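Local coordinates for protein Beta/alpha-amylase (Paenibacillus polymyxa, PDB 3VOC) that hydrolyses alpha-1,4-glucosidic linkages in polysaccharides, its family 14 beta-amylase domain, the part crystallised here, releasing successive maltose units from non-reducing chain ends, at residues K111-Y116 and Q184-T189; Y116-A121 and S168-A173; N192-A197 and S220-P225; D244-Y249 and T296-G301. One frame throughout, in Å; residues are numbered along the deposited sequence.

All four contacts lie in excursions from the eight-stranded parallel barrel. Residues 111-121 follow barrel strand 73-79, residues 168-249 follow strand 153-156, and residues 296-301 follow strand 275-279. Contact 2 is nested inside the loop closed by contact 1 and shares Tyr-116 with it; their centres are 10 Å apart. Contact 3 comes next along the chain, then contact 4, with centres 12 and 14 Å from that of contact 1. Helix 188-202 serves contacts 1 and 3, and Tyr-249 of contact 4 reaches Gln-184 of contact 1. Contacts 2 and 3 do not touch. Together the four contacts tie the three excursions into one packed body beside the barrel, contact 2 lying nearest residues that probably bind substrate.

Contact 1. Residues K111-Y116 and Q184-T189; sequences KDESGY and QAYTET
Between the short antiparallel strands 110-111 and 117-118 the chain makes a type I turn from Asp-112 to Gly-115, and the lead-in to helix 188-202 packs against it. The tight part is at Tyr-186. Its backbone N donates to Lys-111 O at 3.0 Å, meeting that oxygen from above the carbonyl plane. CG of Tyr-186 stands beside its own N (chi1 -59°), which lays the ring along Lys-111 to Glu-113: Glu-113 CA sits over one face, a CH-pi contact 3.9 Å from the ring centroid, while Lys-111 O lies at the edge. The Glu-113 side chain runs alongside in the same direction, CG 3.5 Å from Tyr-186 OH. Beyond the contact, its carboxylate reaches Arg-180 and Phe-183 N, and the tyrosine hydroxyl bonds Pro-225 O. An alanine at Tyr-186 would remove the ring under Glu-113 CA and the hydroxyl, and would probably loosen both the packing on the turn and the tie to residues 220-225.

Beside it a buried part is bridged by water. Gln-184, bent at chi2, brings NE2 within 3.2 Å of Asp-112 CB, yet one water joins NE2 to Asp-112 OD2 and another joins OE1 to Tyr-116 O; NE2 also bonds Lys-182 O. On the more open side, partly exposed Lys-111 sets CB 3.7 Å from Thr-187 CG2, then bends away.

Asp-112 OD1 takes both Ser-114 N (2.8 Å), an Asx turn, and Tyr-116 N (2.9 Å). With a water donating to OD2 as well, the buried carboxylate is probably kept ionised.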
loop_
_atom_site.group_PDB
_atom_site.type_symbol
_atom_site.label_atom_id
_atom_site.label_comp_id
_atom_site.label_asym_id
_atom_site.label_seq_id
_atom_site.Cartn_x
_atom_site.Cartn_y
_atom_site.Cartn_z
ATOM N N LYS A 111 6.155 15.361 -6.563
ATOM C CA LYS A 111 6.820 15.707 -7.800
ATOM C C LYS A 111 8.107 14.896 -7.886
ATOM O O LYS A 111 8.816 14.740 -6.894
ATOM C CB LYS A 111 7.076 17.217 -7.824
ATOM C CG LYS A 111 7.569 17.783 -9.130
ATOM C CD LYS A 111 7.336 19.307 -9.216
ATOM C CE LYS A 111 5.873 19.660 -9.479
ATOM N NZ LYS A 111 5.692 21.071 -9.948
ATOM N N ASP A 112 8.387 14.363 -9.066
ATOM C CA ASP A 112 9.554 13.518 -9.252
ATOM C C ASP A 112 10.820 14.268 -9.667
ATOM O O ASP A 112 10.814 15.487 -9.765
ATOM C CB ASP A 112 9.240 12.328 -10.179
ATOM C CG ASP A 112 9.188 12.686 -11.667
ATOM O OD1 ASP A 112 9.557 13.801 -12.090
ATOM O OD2 ASP A 112 8.792 11.792 -12.436
ATOM N N GLU A 113 11.900 13.511 -9.887
ATOM C CA GLU A 113 13.210 14.052 -10.255
ATOM C C GLU A 113 13.184 14.934 -11.503
ATOM O O GLU A 113 14.033 15.812 -11.646
ATOM C CB GLU A 113 14.213 12.910 -10.458
ATOM C CG GLU A 113 14.441 12.053 -9.203
ATOM C CD GLU A 113 15.339 10.869 -9.474
ATOM O OE1 GLU A 113 16.151 10.919 -10.434
ATOM O OE2 GLU A 113 15.248 9.895 -8.720
ATOM N N SER A 114 12.208 14.709 -12.384
ATOM C CA SER A 114 12.087 15.466 -13.641
ATOM C C SER A 114 10.972 16.524 -13.634
ATOM O O SER A 114 10.669 17.124 -14.675
ATOM C CB SER A 114 11.872 14.497 -14.815
ATOM O OG SER A 114 12.866 13.481 -14.823
ATOM N N GLY A 115 10.349 16.737 -12.476
ATOM C CA GLY A 115 9.288 17.727 -12.351
ATOM C C GLY A 115 7.878 17.199 -12.619
ATOM O O GLY A 115 6.920 17.970 -12.603
ATOM N N TYR A 116 7.728 15.894 -12.843
ATOM C CA TYR A 116 6.393 15.339 -13.073
ATOM C C TYR A 116 5.567 15.278 -11.785
ATOM O O TYR A 116 6.008 14.694 -10.790
ATOM C CB TYR A 116 6.455 13.958 -13.739
ATOM C CG TYR A 116 5.079 13.428 -14.093
ATOM C CD1 TYR A 116 4.497 13.704 -15.332
ATOM C CD2 TYR A 116 4.349 12.672 -13.169
ATOM C CE1 TYR A 116 3.219 13.224 -15.649
ATOM C CE2 TYR A 116 3.091 12.193 -13.466
ATOM C CZ TYR A 116 2.528 12.473 -14.707
ATOM O OH TYR A 116 1.270 12.000 -14.973
ATOM N N GLN A 184 10.611 11.133 -5.142
ATOM C CA GLN A 184 9.346 11.867 -5.221
ATOM C C GLN A 184 9.292 12.992 -4.192
ATOM O O GLN A 184 8.257 13.222 -3.539
ATOM C CB GLN A 184 8.183 10.888 -5.003
ATOM C CG GLN A 184 8.113 9.756 -6.042
ATOM C CD GLN A 184 7.777 10.281 -7.433
ATOM O OE1 GLN A 184 6.957 11.184 -7.573
ATOM N NE2 GLN A 184 8.407 9.710 -8.469
ATOM N N ALA A 185 10.419 13.690 -4.036
ATOM C CA ALA A 185 10.547 14.714 -3.014
ATOM C C ALA A 185 10.885 16.066 -3.627
ATOM O O ALA A 185 11.638 16.846 -3.032
ATOM C CB ALA A 185 11.624 14.303 -1.981
ATOM N N TYR A 186 10.304 16.356 -4.798
ATOM C CA TYR A 186 10.702 17.552 -5.560
ATOM C C TYR A 186 9.727 18.704 -5.550
ATOM O O TYR A 186 10.003 19.761 -6.136
ATOM C CB TYR A 186 11.205 17.191 -6.968
ATOM C CG TYR A 186 12.382 16.256 -6.841
ATOM C CD1 TYR A 186 13.700 16.742 -6.833
ATOM C CD2 TYR A 186 12.182 14.901 -6.627
ATOM C CE1 TYR A 186 14.791 15.861 -6.660
ATOM C CE2 TYR A 186 13.244 14.029 -6.453
ATOM C CZ TYR A 186 14.549 14.510 -6.467
ATOM O OH TYR A 186 15.596 13.615 -6.307
ATOM N N THR A 187 8.604 18.537 -4.851
ATOM C CA THR A 187 7.755 19.699 -4.570
ATOM C C THR A 187 8.542 20.664 -3.690
ATOM O O THR A 187 9.479 20.258 -2.982
ATOM C CB THR A 187 6.444 19.336 -3.845
ATOM O OG1 THR A 187 6.735 18.543 -2.684
ATOM C CG2 THR A 187 5.502 18.567 -4.780
ATOM N N GLU A 188 8.185 21.941 -3.739
ATOM C CA GLU A 188 8.813 22.903 -2.844
ATOM C C GLU A 188 8.588 22.507 -1.392
ATOM O O GLU A 188 9.494 22.648 -0.568
ATOM C CB GLU A 188 8.324 24.322 -3.112
ATOM C CG GLU A 188 8.768 24.865 -4.480
ATOM C CD GLU A 188 10.275 24.753 -4.689
ATOM O OE1 GLU A 188 11.051 25.150 -3.794
ATOM O OE2 GLU A 188 10.687 24.258 -5.756
ATOM N N THR A 189 7.391 21.982 -1.113
ATOM C CA THR A 189 6.989 21.563 0.235
ATOM C C THR A 189 7.895 20.445 0.735
ATOM O O THR A 189 8.367 20.493 1.866
ATOM C CB THR A 189 5.508 21.130 0.269
ATOM O OG1 THR A 189 4.688 22.275 -0.002
ATOM C CG2 THR A 189 5.113 20.537 1.632
HETATM O O HOH W 1 7.234 15.726 -3.821
HETATM O O HOH W 2 7.729 9.511 -11.377
HETATM O O HOH W 3 5.686 12.217 -9.698
#

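Contact 2. Residues Y116-A121 and S168-A173; sequences YANSEA and SYYPAA
Tyr-170 stands at the centre of this contact, its ring met by three side chains of residues 116-120. CG is anti to the backbone N (chi1 -161°), so the ring is carried across to the other segment. Asn-118, also anti at chi1, lays ND2 over the middle of one face, 3.2 Å above the ring plane, with the amide tilted 64° against it. The same amide is fixed at both ends: OD1 accepts from Glu-120 N at 2.8 Å, closing an Asx turn, and ND2 donates at 3.0 Å to the anti lone pair of Glu-120 OE1. Glu-120, extended beyond CG, comes tip to tip with Tyr-170, its OE1 3.2 Å from Tyr-170 CD1. One water joins this oxygen to Tyr-169 O, and a second links Tyr-170 OH to Ser-119 N; the phenol also bonds Asn-86.

Tyr-116 crosses Tyr-170 at about a right angle, its CE2 3.7 Å from Tyr-170 CD2 and its OH in plane at the edge of that ring. The anti position of its CG (chi1 -175°) turns one face to Ala-173, whose CB makes a CH-pi contact 3.8 Å from the ring centroid. Ala-172 CB meets Tyr-116 OH at 3.5 Å.

The Tyr-170 side chain lies about 5 Å from that of Asp-89, which by similarity binds substrate, so this packing probably helps shape the cleft edge. Strand 117-118, paired with 110-111, brings Asn-118 onto Tyr-170, while Tyr-116 just before it packs on the 3-10 segment 171-173, between barrel strand 153-156 and helix 188-202.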
loop_
_atom_site.group_PDB
_atom_site.type_symbol
_atom_site.label_atom_id
_atom_site.label_comp_id
_atom_site.label_asym_id
_atom_site.label_seq_id
_atom_site.Cartn_x
_atom_site.Cartn_y
_atom_site.Cartn_z
ATOM N N TYR A 116 7.728 15.894 -12.843
ATOM C CA TYR A 116 6.393 15.339 -13.073
ATOM C C TYR A 116 5.567 15.278 -11.785
ATOM O O TYR A 116 6.008 14.694 -10.790
ATOM C CB TYR A 116 6.455 13.958 -13.739
ATOM C CG TYR A 116 5.079 13.428 -14.093
ATOM C CD1 TYR A 116 4.497 13.704 -15.332
ATOM C CD2 TYR A 116 4.349 12.672 -13.169
ATOM C CE1 TYR A 116 3.219 13.224 -15.649
ATOM C CE2 TYR A 116 3.091 12.193 -13.466
ATOM C CZ TYR A 116 2.528 12.473 -14.707
ATOM O OH TYR A 116 1.270 12.000 -14.973
ATOM N N ALA A 117 4.366 15.869 -11.824
ATOM C CA ALA A 117 3.487 15.946 -10.647
ATOM C C ALA A 117 2.535 14.751 -10.611
ATOM O O ALA A 117 1.881 14.436 -11.621
ATOM C CB ALA A 117 2.696 17.253 -10.639
ATOM N N ASN A 118 2.450 14.100 -9.460
ATOM C CA ASN A 118 1.620 12.899 -9.294
ATOM C C ASN A 118 0.587 13.152 -8.193
ATOM O O ASN A 118 0.910 13.732 -7.159
ATOM C CB ASN A 118 2.525 11.673 -9.028
ATOM C CG ASN A 118 1.740 10.384 -8.709
ATOM O OD1 ASN A 118 1.033 10.316 -7.706
ATOM N ND2 ASN A 118 1.914 9.346 -9.541
ATOM N N SER A 119 -0.667 12.768 -8.440
ATOM C CA SER A 119 -1.751 12.979 -7.467
ATOM C C SER A 119 -2.478 11.667 -7.144
ATOM O O SER A 119 -3.680 11.659 -6.930
ATOM C CB SER A 119 -2.740 14.015 -8.015
ATOM O OG SER A 119 -3.314 13.518 -9.214
ATOM N N GLU A 120 -1.743 10.555 -7.108
ATOM C CA GLU A 120 -2.330 9.241 -6.779
ATOM C C GLU A 120 -2.860 9.157 -5.352
ATOM O O GLU A 120 -3.762 8.377 -5.063
ATOM C CB GLU A 120 -1.300 8.136 -6.974
ATOM C CG GLU A 120 -1.073 7.707 -8.414
ATOM C CD GLU A 120 -0.175 6.493 -8.455
ATOM O OE1 GLU A 120 1.065 6.684 -8.515
ATOM O OE2 GLU A 120 -0.697 5.361 -8.358
ATOM N N ALA A 121 -2.279 9.943 -4.452
ATOM C CA ALA A 121 -2.763 10.043 -3.077
ATOM C C ALA A 121 -2.285 11.378 -2.547
ATOM O O ALA A 121 -1.350 11.968 -3.109
ATOM C CB ALA A 121 -2.215 8.889 -2.226
ATOM N N SER A 168 6.516 6.261 -6.943
ATOM C CA SER A 168 7.857 6.312 -7.514
ATOM C C SER A 168 7.941 5.714 -8.908
ATOM O O SER A 168 8.854 6.048 -9.658
ATOM C CB SER A 168 8.830 5.590 -6.585
ATOM O OG SER A 168 8.380 4.265 -6.353
ATOM N N TYR A 169 7.015 4.816 -9.235
ATOM C CA TYR A 169 6.972 4.224 -10.571
ATOM C C TYR A 169 5.576 4.426 -11.176
ATOM O O TYR A 169 4.565 3.995 -10.610
ATOM C CB TYR A 169 7.428 2.747 -10.546
ATOM C CG TYR A 169 6.441 1.777 -9.900
ATOM C CD1 TYR A 169 6.398 1.583 -8.509
ATOM C CD2 TYR A 169 5.549 1.054 -10.695
ATOM C CE1 TYR A 169 5.467 0.686 -7.937
ATOM C CE2 TYR A 169 4.641 0.171 -10.147
ATOM C CZ TYR A 169 4.601 -0.014 -8.777
ATOM O OH TYR A 169 3.683 -0.906 -8.284
ATOM N N TYR A 170 5.528 5.089 -12.329
ATOM C CA TYR A 170 4.259 5.599 -12.851
ATOM C C TYR A 170 4.355 5.719 -14.369
ATOM O O TYR A 170 5.113 6.563 -14.878
ATOM C CB TYR A 170 3.961 6.959 -12.225
ATOM C CG TYR A 170 2.518 7.429 -12.290
ATOM C CD1 TYR A 170 1.486 6.668 -11.734
ATOM C CD2 TYR A 170 2.197 8.673 -12.850
ATOM C CE1 TYR A 170 0.168 7.114 -11.776
ATOM C CE2 TYR A 170 0.873 9.126 -12.901
ATOM C CZ TYR A 170 -0.131 8.346 -12.356
ATOM O OH TYR A 170 -1.437 8.793 -12.358
ATOM N N PRO A 171 3.602 4.865 -15.092
ATOM C CA PRO A 171 3.665 4.849 -16.563
ATOM C C PRO A 171 3.508 6.244 -17.167
ATOM O O PRO A 171 4.268 6.612 -18.071
ATOM C CB PRO A 171 2.509 3.927 -16.955
ATOM C CG PRO A 171 2.452 2.920 -15.812
ATOM C CD PRO A 171 2.813 3.735 -14.554
ATOM N N ALA A 172 2.573 7.041 -16.640
ATOM C CA ALA A 172 2.315 8.359 -17.209
ATOM C C ALA A 172 3.459 9.339 -17.016
ATOM O O ALA A 172 3.527 10.347 -17.722
ATOM C CB ALA A 172 0.976 8.945 -16.693
ATOM N N ALA A 173 4.365 9.042 -16.075
ATOM C CA ALA A 173 5.585 9.822 -15.883
ATOM C C ALA A 173 6.747 9.324 -16.751
ATOM O O ALA A 173 7.860 9.828 -16.637
ATOM C CB ALA A 173 5.992 9.819 -14.398
HETATM O O HOH W 4 -1.429 11.282 -10.836
HETATM O O HOH W 5 3.194 5.029 -8.374
#

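Contact 3. Residues N192-A197 and S220-P225; sequences NAFRTA and SQINPP
An arginine on helix 188-202 holds a backbone carbonyl of the loop before helix 240-268, a helix-to-loop packing in the long excursion after strand 153-156 of the TIM barrel. Arg-195 leaves the helix extended from CG to NE and runs alongside Ile-222, the two side chains pointing opposite ways, CG of the arginine 3.8 Å from Ile-222 CB. Its NE donates to Ile-222 O at 2.8 Å, in the carbonyl plane and close to the guanidinium plane. NH2 adds a weak second bond to the same oxygen at 3.1 Å, so one carbonyl takes two N-H groups. Ser-220 CA lies 3.8 Å above one guanidinium face, toward the rim.

One residue back along the helix, Phe-194 has CG anti to its N (chi1 180°) and crosses Ile-222 at about a right angle. CE2 touches Ile-222 CG2 at 3.7 Å, and Asn-223 O stands near the ring plane at the edge. Around this shell, Phe-194 meets the ring of Trp-248, Ile-222 also rests on Ile-208 and Trp-212 of helix 205-212, and Pro-224 packs on Phe-245 of helix 240-268, so the loop touches three helices; Tyr-241 OH bonds Asn-223 O.

The guanidinium is probably also steadied from the helix itself, one turn back. Asn-192 OD1 accepts from Arg-195 NH1 at 2.9 Å, lying 8° out of the guanidinium plane.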
loop_
_atom_site.group_PDB
_atom_site.type_symbol
_atom_site.label_atom_id
_atom_site.label_comp_id
_atom_site.label_asym_id
_atom_site.label_seq_id
_atom_site.Cartn_x
_atom_site.Cartn_y
_atom_site.Cartn_z
ATOM N N ASN A 192 11.498 21.850 1.180
ATOM C CA ASN A 192 11.545 22.627 2.415
ATOM C C ASN A 192 11.425 21.775 3.680
ATOM O O ASN A 192 12.066 22.059 4.700
ATOM C CB ASN A 192 10.512 23.748 2.368
ATOM C CG ASN A 192 11.014 24.948 1.561
ATOM O OD1 ASN A 192 12.220 25.239 1.546
ATOM N ND2 ASN A 192 10.105 25.646 0.900
ATOM N N ALA A 193 10.635 20.711 3.608
ATOM C CA ALA A 193 10.515 19.798 4.736
ATOM C C ALA A 193 11.847 19.102 5.007
ATOM O O ALA A 193 12.223 18.918 6.158
ATOM C CB ALA A 193 9.409 18.776 4.495
ATOM N N PHE A 194 12.566 18.728 3.946
ATOM C CA PHE A 194 13.899 18.131 4.111
ATOM C C PHE A 194 14.887 19.147 4.693
ATOM O O PHE A 194 15.655 18.810 5.593
ATOM C CB PHE A 194 14.415 17.552 2.775
ATOM C CG PHE A 194 15.805 16.906 2.849
ATOM C CD1 PHE A 194 16.111 15.952 3.827
ATOM C CD2 PHE A 194 16.790 17.237 1.908
ATOM C CE1 PHE A 194 17.371 15.349 3.874
ATOM C CE2 PHE A 194 18.070 16.629 1.940
ATOM C CZ PHE A 194 18.357 15.688 2.923
ATOM N N ARG A 195 14.871 20.383 4.183
ATOM C CA ARG A 195 15.744 21.430 4.727
ATOM C C ARG A 195 15.462 21.634 6.222
ATOM O O ARG A 195 16.383 21.640 7.053
ATOM C CB ARG A 195 15.547 22.757 3.964
ATOM C CG ARG A 195 16.092 22.737 2.562
ATOM C CD ARG A 195 15.561 23.886 1.705
ATOM N NE ARG A 195 15.930 23.626 0.316
ATOM C CZ ARG A 195 15.215 23.959 -0.753
ATOM N NH1 ARG A 195 14.049 24.588 -0.618
ATOM N NH2 ARG A 195 15.677 23.643 -1.965
ATOM N N THR A 196 14.185 21.796 6.558
ATOM C CA THR A 196 13.764 21.997 7.944
ATOM C C THR A 196 14.173 20.805 8.817
ATOM O O THR A 196 14.694 20.984 9.930
ATOM C CB THR A 196 12.246 22.269 8.036
ATOM O OG1 THR A 196 11.918 23.361 7.184
ATOM C CG2 THR A 196 11.829 22.631 9.455
ATOM N N ALA A 197 13.961 19.595 8.310
ATOM C CA ALA A 197 14.369 18.393 9.038
ATOM C C ALA A 197 15.880 18.389 9.326
ATOM O O ALA A 197 16.311 17.983 10.422
ATOM C CB ALA A 197 13.969 17.136 8.270
ATOM N N SER A 220 18.717 26.963 1.415
ATOM C CA SER A 220 18.042 26.832 0.135
ATOM C C SER A 220 18.844 26.044 -0.906
ATOM O O SER A 220 18.280 25.591 -1.895
ATOM C CB SER A 220 17.661 28.216 -0.399
ATOM O OG SER A 220 18.824 28.904 -0.842
ATOM N N GLN A 221 20.146 25.850 -0.685
ATOM C CA GLN A 221 20.940 25.015 -1.591
ATOM C C GLN A 221 20.872 23.524 -1.245
ATOM O O GLN A 221 21.462 22.693 -1.937
ATOM C CB GLN A 221 22.408 25.432 -1.595
ATOM C CG GLN A 221 22.664 26.874 -1.943
ATOM C CD GLN A 221 24.134 27.238 -1.765
ATOM O OE1 GLN A 221 24.708 27.051 -0.693
ATOM N NE2 GLN A 221 24.752 27.736 -2.830
ATOM N N ILE A 222 20.200 23.184 -0.152
ATOM C CA ILE A 222 19.989 21.780 0.180
ATOM C C ILE A 222 18.863 21.241 -0.694
ATOM O O ILE A 222 17.765 21.793 -0.714
ATOM C CB ILE A 222 19.618 21.591 1.661
ATOM C CG1 ILE A 222 20.774 22.034 2.564
ATOM C CG2 ILE A 222 19.188 20.128 1.936
ATOM C CD1 ILE A 222 20.392 22.135 4.036
ATOM N N ASN A 223 19.151 20.153 -1.403
ATOM C CA ASN A 223 18.178 19.517 -2.282
ATOM C C ASN A 223 18.232 17.999 -2.163
ATOM O O ASN A 223 19.255 17.462 -1.740
ATOM C CB ASN A 223 18.467 19.908 -3.726
ATOM C CG ASN A 223 18.069 21.323 -4.024
ATOM O OD1 ASN A 223 16.887 21.645 -4.066
ATOM N ND2 ASN A 223 19.059 22.185 -4.238
ATOM N N PRO A 224 17.148 17.302 -2.570
ATOM C CA PRO A 224 17.218 15.853 -2.753
ATOM C C PRO A 224 18.180 15.556 -3.919
ATOM O O PRO A 224 18.631 16.501 -4.573
ATOM C CB PRO A 224 15.774 15.480 -3.129
ATOM C CG PRO A 224 14.954 16.596 -2.604
ATOM C CD PRO A 224 15.793 17.807 -2.846
ATOM N N PRO A 225 18.489 14.269 -4.184
ATOM C CA PRO A 225 19.440 13.949 -5.254
ATOM C C PRO A 225 19.013 14.563 -6.569
ATOM O O PRO A 225 17.848 14.505 -6.924
ATOM C CB PRO A 225 19.373 12.425 -5.328
ATOM C CG PRO A 225 19.039 12.031 -3.938
ATOM C CD PRO A 225 18.032 13.046 -3.501
#

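Contact 4. Residues D244-Y249 and T296-G301; sequences DFLSWY and TEQAGG. With EDO (1,2-ethanediol), chain E.
Helix segments 244-249 and 296-300 approach to 10.5 Å between axes at 61°, and the second ends in a Schellman motif with Gly-301 at positive phi, where a CB would jam against Gly-300 O.

Tyr-249 carries the contact. With CG anti to its backbone N (chi1 -169°), the ring points at the end of the other helix and meets it edge-on: OH donates to Ala-299 O at 2.6 Å, in the carbonyl plane, and CE2 lies 3.2 Å from Gln-298 O, also in the plane of the ring. Gly-301 CA approaches the same CE2 at 3.6 Å. The hydroxyl also accepts from Gln-184 N, so it joins three parts of the chain, and the ring stacks on Tyr-166, whose hydroxyl in turn bonds Tyr-249 O. A phenylalanine at Tyr-249 would keep the ring but lose the hydroxyl, and would probably leave Ala-299 O and Gln-184 N, both of buried residues, without this shared partner.

One turn back, Leu-246 crosses Gln-298 obliquely, CD1 4.0 Å from Gln-298 CD. The Gln-298 chain, extended beyond CG, ends in NE2, which makes a weak bond of 3.3 Å to O1 of 1,2-ethanediol, probably from the crystallisation liquor.

Carbonyls gather where helix 295-300 ends, and two of them, Gln-298 O and Ala-299 O, face the tyrosine edge. The partial negative charge expected there suits a phenol donor and would probably polarise its O-H, strengthening the short bond.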
loop_
_atom_site.group_PDB
_atom_site.type_symbol
_atom_site.label_atom_id
_atom_site.label_comp_id
_atom_site.label_asym_id
_atom_site.label_seq_id
_atom_site.Cartn_x
_atom_site.Cartn_y
_atom_site.Cartn_z
ATOM N N ASP A 244 21.209 10.570 5.317
ATOM C CA ASP A 244 20.263 11.542 5.853
ATOM C C ASP A 244 19.049 11.722 4.938
ATOM O O ASP A 244 17.918 11.801 5.419
ATOM C CB ASP A 244 20.936 12.903 6.108
ATOM C CG ASP A 244 21.444 13.045 7.530
ATOM O OD1 ASP A 244 20.785 12.536 8.462
ATOM O OD2 ASP A 244 22.492 13.690 7.735
ATOM N N PHE A 245 19.281 11.821 3.628
ATOM C CA PHE A 245 18.161 11.982 2.706
ATOM C C PHE A 245 17.222 10.759 2.751
ATOM O O PHE A 245 16.004 10.911 2.886
ATOM C CB PHE A 245 18.598 12.240 1.252
ATOM C CG PHE A 245 17.455 12.123 0.279
ATOM C CD1 PHE A 245 16.444 13.087 0.269
ATOM C CD2 PHE A 245 17.350 11.028 -0.572
ATOM C CE1 PHE A 245 15.357 12.977 -0.580
ATOM C CE2 PHE A 245 16.263 10.912 -1.436
ATOM C CZ PHE A 245 15.260 11.904 -1.435
ATOM N N LEU A 246 17.793 9.561 2.626
ATOM C CA LEU A 246 16.983 8.345 2.568
ATOM C C LEU A 246 16.265 8.081 3.870
ATOM O O LEU A 246 15.125 7.630 3.854
ATOM C CB LEU A 246 17.841 7.126 2.205
ATOM C CG LEU A 246 18.232 6.973 0.742
ATOM C CD1 LEU A 246 19.088 5.731 0.573
ATOM C CD2 LEU A 246 16.992 6.902 -0.155
ATOM N N SER A 247 16.936 8.338 4.999
ATOM C CA SER A 247 16.286 8.191 6.308
ATOM C C SER A 247 15.106 9.150 6.450
ATOM O O SER A 247 14.023 8.756 6.920
ATOM C CB SER A 247 17.289 8.398 7.448
ATOM O OG SER A 247 16.659 8.205 8.698
ATOM N N TRP A 248 15.311 10.407 6.047
ATOM C CA TRP A 248 14.234 11.396 6.099
ATOM C C TRP A 248 13.077 11.009 5.158
ATOM O O TRP A 248 11.903 11.101 5.512
ATOM C CB TRP A 248 14.742 12.809 5.740
ATOM C CG TRP A 248 13.579 13.739 5.453
ATOM C CD1 TRP A 248 12.796 14.389 6.379
ATOM C CD2 TRP A 248 13.043 14.074 4.165
ATOM N NE1 TRP A 248 11.818 15.119 5.739
ATOM C CE2 TRP A 248 11.950 14.948 4.381
ATOM C CE3 TRP A 248 13.386 13.725 2.844
ATOM C CZ2 TRP A 248 11.189 15.472 3.332
ATOM C CZ3 TRP A 248 12.630 14.244 1.801
ATOM C CH2 TRP A 248 11.550 15.127 2.052
ATOM N N TYR A 249 13.440 10.590 3.954
ATOM C CA TYR A 249 12.486 10.213 2.915
ATOM C C TYR A 249 11.565 9.111 3.459
ATOM O O TYR A 249 10.331 9.206 3.355
ATOM C CB TYR A 249 13.284 9.736 1.711
ATOM C CG TYR A 249 12.531 9.534 0.413
ATOM C CD1 TYR A 249 11.791 10.573 -0.175
ATOM C CD2 TYR A 249 12.607 8.308 -0.258
ATOM C CE1 TYR A 249 11.143 10.373 -1.414
ATOM C CE2 TYR A 249 11.959 8.102 -1.474
ATOM C CZ TYR A 249 11.229 9.132 -2.046
ATOM O OH TYR A 249 10.575 8.896 -3.247
ATOM N N THR A 296 14.871 0.480 -6.724
ATOM C CA THR A 296 13.396 0.597 -6.807
ATOM C C THR A 296 12.769 0.815 -5.422
ATOM O O THR A 296 11.945 1.721 -5.223
ATOM C CB THR A 296 12.788 -0.624 -7.501
ATOM O OG1 THR A 296 13.511 -0.884 -8.719
ATOM C CG2 THR A 296 11.292 -0.411 -7.813
ATOM N N GLU A 297 13.171 -0.041 -4.485
ATOM C CA GLU A 297 12.762 0.056 -3.092
ATOM C C GLU A 297 13.085 1.435 -2.515
ATOM O O GLU A 297 12.246 2.040 -1.849
ATOM C CB GLU A 297 13.464 -1.023 -2.272
ATOM C CG GLU A 297 13.022 -2.440 -2.600
ATOM C CD GLU A 297 14.038 -3.504 -2.178
ATOM O OE1 GLU A 297 13.849 -4.110 -1.107
ATOM O OE2 GLU A 297 15.011 -3.753 -2.938
ATOM N N GLN A 298 14.296 1.927 -2.763
ATOM C CA GLN A 298 14.709 3.225 -2.226
ATOM C C GLN A 298 13.856 4.380 -2.782
ATOM O O GLN A 298 13.400 5.247 -2.010
ATOM C CB GLN A 298 16.211 3.449 -2.448
ATOM C CG GLN A 298 17.039 2.577 -1.483
ATOM C CD GLN A 298 18.521 2.508 -1.777
ATOM O OE1 GLN A 298 19.055 3.244 -2.603
ATOM N NE2 GLN A 298 19.202 1.594 -1.086
ATOM N N ALA A 299 13.605 4.370 -4.094
ATOM C CA ALA A 299 12.764 5.418 -4.697
ATOM C C ALA A 299 11.353 5.397 -4.126
ATOM O O ALA A 299 10.726 6.447 -3.964
ATOM C CB ALA A 299 12.739 5.298 -6.216
ATOM N N GLY A 300 10.858 4.199 -3.828
ATOM C CA GLY A 300 9.546 4.036 -3.221
ATOM C C GLY A 300 9.487 4.474 -1.766
ATOM O O GLY A 300 8.404 4.639 -1.211
ATOM N N GLY A 301 10.655 4.637 -1.145
ATOM C CA GLY A 301 10.730 5.153 0.217
ATOM C C GLY A 301 11.296 4.157 1.205
ATOM O O GLY A 301 11.241 4.397 2.404
HETATM C C1 EDO E . 16.041 -1.183 0.428
HETATM O O1 EDO E . 16.931 -0.090 0.666
HETATM C C2 EDO E . 15.956 -2.011 1.696
HETATM O O2 EDO E . 17.167 -2.773 1.797
#